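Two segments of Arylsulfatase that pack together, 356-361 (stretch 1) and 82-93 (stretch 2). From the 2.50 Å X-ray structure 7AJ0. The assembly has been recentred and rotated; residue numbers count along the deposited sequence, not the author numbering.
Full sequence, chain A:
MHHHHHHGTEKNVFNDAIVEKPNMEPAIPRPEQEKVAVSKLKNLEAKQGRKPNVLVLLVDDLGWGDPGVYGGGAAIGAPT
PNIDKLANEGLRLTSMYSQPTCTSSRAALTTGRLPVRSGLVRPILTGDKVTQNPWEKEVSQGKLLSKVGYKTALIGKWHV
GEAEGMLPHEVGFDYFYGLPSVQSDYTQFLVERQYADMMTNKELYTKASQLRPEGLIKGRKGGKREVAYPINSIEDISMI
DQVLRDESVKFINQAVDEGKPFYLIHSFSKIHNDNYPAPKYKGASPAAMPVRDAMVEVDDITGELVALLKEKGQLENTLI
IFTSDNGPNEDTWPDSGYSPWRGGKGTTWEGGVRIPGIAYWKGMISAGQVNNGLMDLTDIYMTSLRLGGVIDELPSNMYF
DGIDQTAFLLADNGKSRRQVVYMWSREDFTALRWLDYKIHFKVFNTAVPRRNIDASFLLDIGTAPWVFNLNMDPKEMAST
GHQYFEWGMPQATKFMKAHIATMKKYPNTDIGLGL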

# COMPACT_ATOMS: atom_id res chain seq x y z
N PRO A 356 -30.02 8.48 -2.87
CA PRO A 356 -30.95 9.42 -3.51
C PRO A 356 -32.25 9.52 -2.73
O PRO A 356 -32.71 8.55 -2.13
CB PRO A 356 -31.19 8.81 -4.90
CG PRO A 356 -30.15 7.75 -5.06
CD PRO A 356 -29.80 7.28 -3.68
N GLY A 357 -32.83 10.72 -2.76
CA GLY A 357 -34.10 10.95 -2.09
C GLY A 357 -34.88 12.09 -2.71
O GLY A 357 -34.44 13.24 -2.69
N ILE A 358 -36.05 11.78 -3.26
CA ILE A 358 -36.87 12.76 -3.96
C ILE A 358 -38.27 12.74 -3.36
O ILE A 358 -38.86 11.67 -3.17
CB ILE A 358 -36.94 12.47 -5.47
CG1 ILE A 358 -35.54 12.49 -6.08
CG2 ILE A 358 -37.84 13.49 -6.16
CD1 ILE A 358 -35.46 11.79 -7.42
N ALA A 359 -38.79 13.92 -3.05
CA ALA A 359 -40.15 14.09 -2.56
C ALA A 359 -40.93 14.90 -3.58
O ALA A 359 -40.53 16.02 -3.92
CB ALA A 359 -40.17 14.77 -1.19
N TYR A 360 -42.03 14.34 -4.09
CA TYR A 360 -42.89 15.00 -5.06
C TYR A 360 -44.32 14.98 -4.54
O TYR A 360 -44.82 13.92 -4.15
CB TYR A 360 -42.80 14.31 -6.43
CG TYR A 360 -43.77 14.87 -7.45
CD1 TYR A 360 -43.43 15.97 -8.23
CD2 TYR A 360 -45.01 14.28 -7.65
CE1 TYR A 360 -44.31 16.47 -9.16
CE2 TYR A 360 -45.90 14.78 -8.58
CZ TYR A 360 -45.54 15.88 -9.33
OH TYR A 360 -46.42 16.38 -10.27
N TRP A 361 -44.97 16.14 -4.55
CA TRP A 361 -46.36 16.24 -4.11
C TRP A 361 -46.99 17.41 -4.86
O TRP A 361 -46.78 18.57 -4.50
CB TRP A 361 -46.46 16.41 -2.60
CG TRP A 361 -47.82 16.09 -2.03
CD1 TRP A 361 -49.00 15.99 -2.71
CD2 TRP A 361 -48.13 15.81 -0.65
NE1 TRP A 361 -50.02 15.68 -1.85
CE2 TRP A 361 -49.51 15.56 -0.58
CE3 TRP A 361 -47.37 15.75 0.52
CZ2 TRP A 361 -50.15 15.25 0.62
CZ3 TRP A 361 -48.01 15.44 1.71
CH2 TRP A 361 -49.39 15.20 1.75
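Stretch 2, residues 82-93: NIDKLANEGLRL

A helix that runs into a β-strand can engage a neighbouring strand twice, first through side chains and then through backbone, and the pairing of 82-93 with 356-361 in this arylsulfatase illustrates the principle. Residues 82-88 form the last part of a helix whose axis passes 7.6 Å from that of the strand containing I358, A359 and Y360, with an angle of 64° between their N-to-C directions. E89 leaves helical geometry, G90 follows in an extended conformation, and residues 91-93 then run as a strand antiparallel to stretch 1, at 159°.

Backbone pairing sets the register. A359 and L91 bond reciprocally, L91 N to A359 O at 2.8 Å and A359 N to L91 O at 2.9 Å, while L93 N donates to G357 O at 2.8 Å. Between these bonds, I358 lies opposite R92 in a non-hydrogen-bonded pair, and its CA makes a CH···O contact of 3.4 Å with L91 O.

I358 and Y360 have the most surface covered in stretch 1, and both meet the helix. The I358 side chain (m, t) reaches I83 and A87: CD1 lies 3.7 Å from I83 CG2, and CG2 lies 3.6 Å from A87 CA. L86, the most covered residue of stretch 2, is shared by the two. L86 CB is 4.1 Å from I358 CG2, whereas L86 CD2 sits over one face of the Y360 ring, 4.0 Å from its centroid, in a CH-π contact. Y360 CE1 lies 3.5 Å from E89 O, where the helix has ended.

G90 allows the close passage here: a CB on it would fall 2.6 Å from A359 O. Beside this turn, a water links E89 O (3.0 Å) to W361 N (2.8 Å), extending the backbone connection beyond the direct bonds.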

# COMPACT_ATOMS: atom_id res chain seq x y z
N ASN A 82 -37.91 10.29 -16.30
CA ASN A 82 -39.05 10.39 -15.40
C ASN A 82 -38.62 10.70 -13.97
O ASN A 82 -39.24 11.53 -13.29
CB ASN A 82 -39.87 9.10 -15.42
CG ASN A 82 -40.55 8.87 -16.75
OD1 ASN A 82 -41.41 9.64 -17.16
ND2 ASN A 82 -40.16 7.80 -17.43
N ILE A 83 -37.56 10.05 -13.50
CA ILE A 83 -37.05 10.34 -12.17
C ILE A 83 -36.53 11.77 -12.10
O ILE A 83 -36.70 12.46 -11.09
CB ILE A 83 -35.96 9.32 -11.78
CG1 ILE A 83 -36.58 7.94 -11.60
CG2 ILE A 83 -35.24 9.77 -10.51
CD1 ILE A 83 -35.58 6.80 -11.70
N ASP A 84 -35.90 12.24 -13.18
CA ASP A 84 -35.46 13.63 -13.22
C ASP A 84 -36.65 14.58 -13.09
O ASP A 84 -36.56 15.61 -12.42
CB ASP A 84 -34.70 13.91 -14.52
CG ASP A 84 -33.37 13.18 -14.59
OD1 ASP A 84 -33.03 12.47 -13.61
OD2 ASP A 84 -32.67 13.30 -15.62
N LYS A 85 -37.78 14.23 -13.72
CA LYS A 85 -38.93 15.12 -13.71
C LYS A 85 -39.58 15.16 -12.33
O LYS A 85 -40.06 16.22 -11.90
CB LYS A 85 -39.93 14.67 -14.77
CG LYS A 85 -41.01 15.69 -15.09
CD LYS A 85 -41.77 15.31 -16.35
CE LYS A 85 -42.97 16.23 -16.59
NZ LYS A 85 -42.57 17.65 -16.80
N LEU A 86 -39.59 14.04 -11.61
CA LEU A 86 -40.04 14.06 -10.22
C LEU A 86 -39.22 15.04 -9.39
O LEU A 86 -39.77 15.81 -8.60
CB LEU A 86 -39.96 12.66 -9.60
CG LEU A 86 -41.08 11.66 -9.87
CD1 LEU A 86 -40.80 10.35 -9.13
CD2 LEU A 86 -42.44 12.21 -9.47
N ALA A 87 -37.90 15.02 -9.57
CA ALA A 87 -37.03 15.88 -8.78
C ALA A 87 -37.18 17.34 -9.18
O ALA A 87 -37.27 18.23 -8.32
CB ALA A 87 -35.57 15.43 -8.92
N ASN A 88 -37.18 17.62 -10.49
CA ASN A 88 -37.22 19.01 -10.93
C ASN A 88 -38.58 19.65 -10.66
O ASN A 88 -38.66 20.87 -10.48
CB ASN A 88 -36.88 19.09 -12.42
CG ASN A 88 -35.44 18.73 -12.71
OD1 ASN A 88 -34.56 18.90 -11.86
ND2 ASN A 88 -35.18 18.22 -13.91
N GLU A 89 -39.65 18.87 -10.64
CA GLU A 89 -40.97 19.36 -10.28
C GLU A 89 -41.29 19.14 -8.81
O GLU A 89 -42.44 19.31 -8.40
CB GLU A 89 -42.03 18.69 -11.16
CG GLU A 89 -41.94 19.13 -12.61
CD GLU A 89 -42.67 18.20 -13.55
OE1 GLU A 89 -43.37 17.28 -13.07
OE2 GLU A 89 -42.54 18.38 -14.78
N GLY A 90 -40.29 18.77 -8.02
CA GLY A 90 -40.48 18.56 -6.59
C GLY A 90 -39.24 18.94 -5.82
O GLY A 90 -38.57 19.92 -6.16
N LEU A 91 -38.92 18.16 -4.80
CA LEU A 91 -37.82 18.45 -3.88
C LEU A 91 -36.79 17.34 -3.99
O LEU A 91 -37.11 16.16 -3.82
CB LEU A 91 -38.34 18.58 -2.45
CG LEU A 91 -37.34 18.56 -1.30
CD1 LEU A 91 -36.39 19.73 -1.38
CD2 LEU A 91 -38.08 18.56 0.04
N ARG A 92 -35.54 17.72 -4.27
CA ARG A 92 -34.43 16.78 -4.32
C ARG A 92 -33.60 16.93 -3.05
O ARG A 92 -33.08 18.02 -2.77
CB ARG A 92 -33.58 17.01 -5.56
CG ARG A 92 -32.40 16.06 -5.68
CD ARG A 92 -31.82 16.05 -7.08
NE ARG A 92 -31.20 17.32 -7.45
CZ ARG A 92 -29.94 17.64 -7.18
NH1 ARG A 92 -29.15 16.80 -6.53
NH2 ARG A 92 -29.47 18.82 -7.56
N LEU A 93 -33.48 15.85 -2.29
CA LEU A 93 -32.72 15.83 -1.05
C LEU A 93 -31.33 15.30 -1.33
O LEU A 93 -31.17 14.19 -1.86
CB LEU A 93 -33.42 14.97 0.00
CG LEU A 93 -34.80 15.45 0.45
CD1 LEU A 93 -35.42 14.44 1.40
CD2 LEU A 93 -34.71 16.81 1.11
O HOH W 1 -43.89 18.34 -5.97
O HOH W 2 -45.73 18.91 -11.45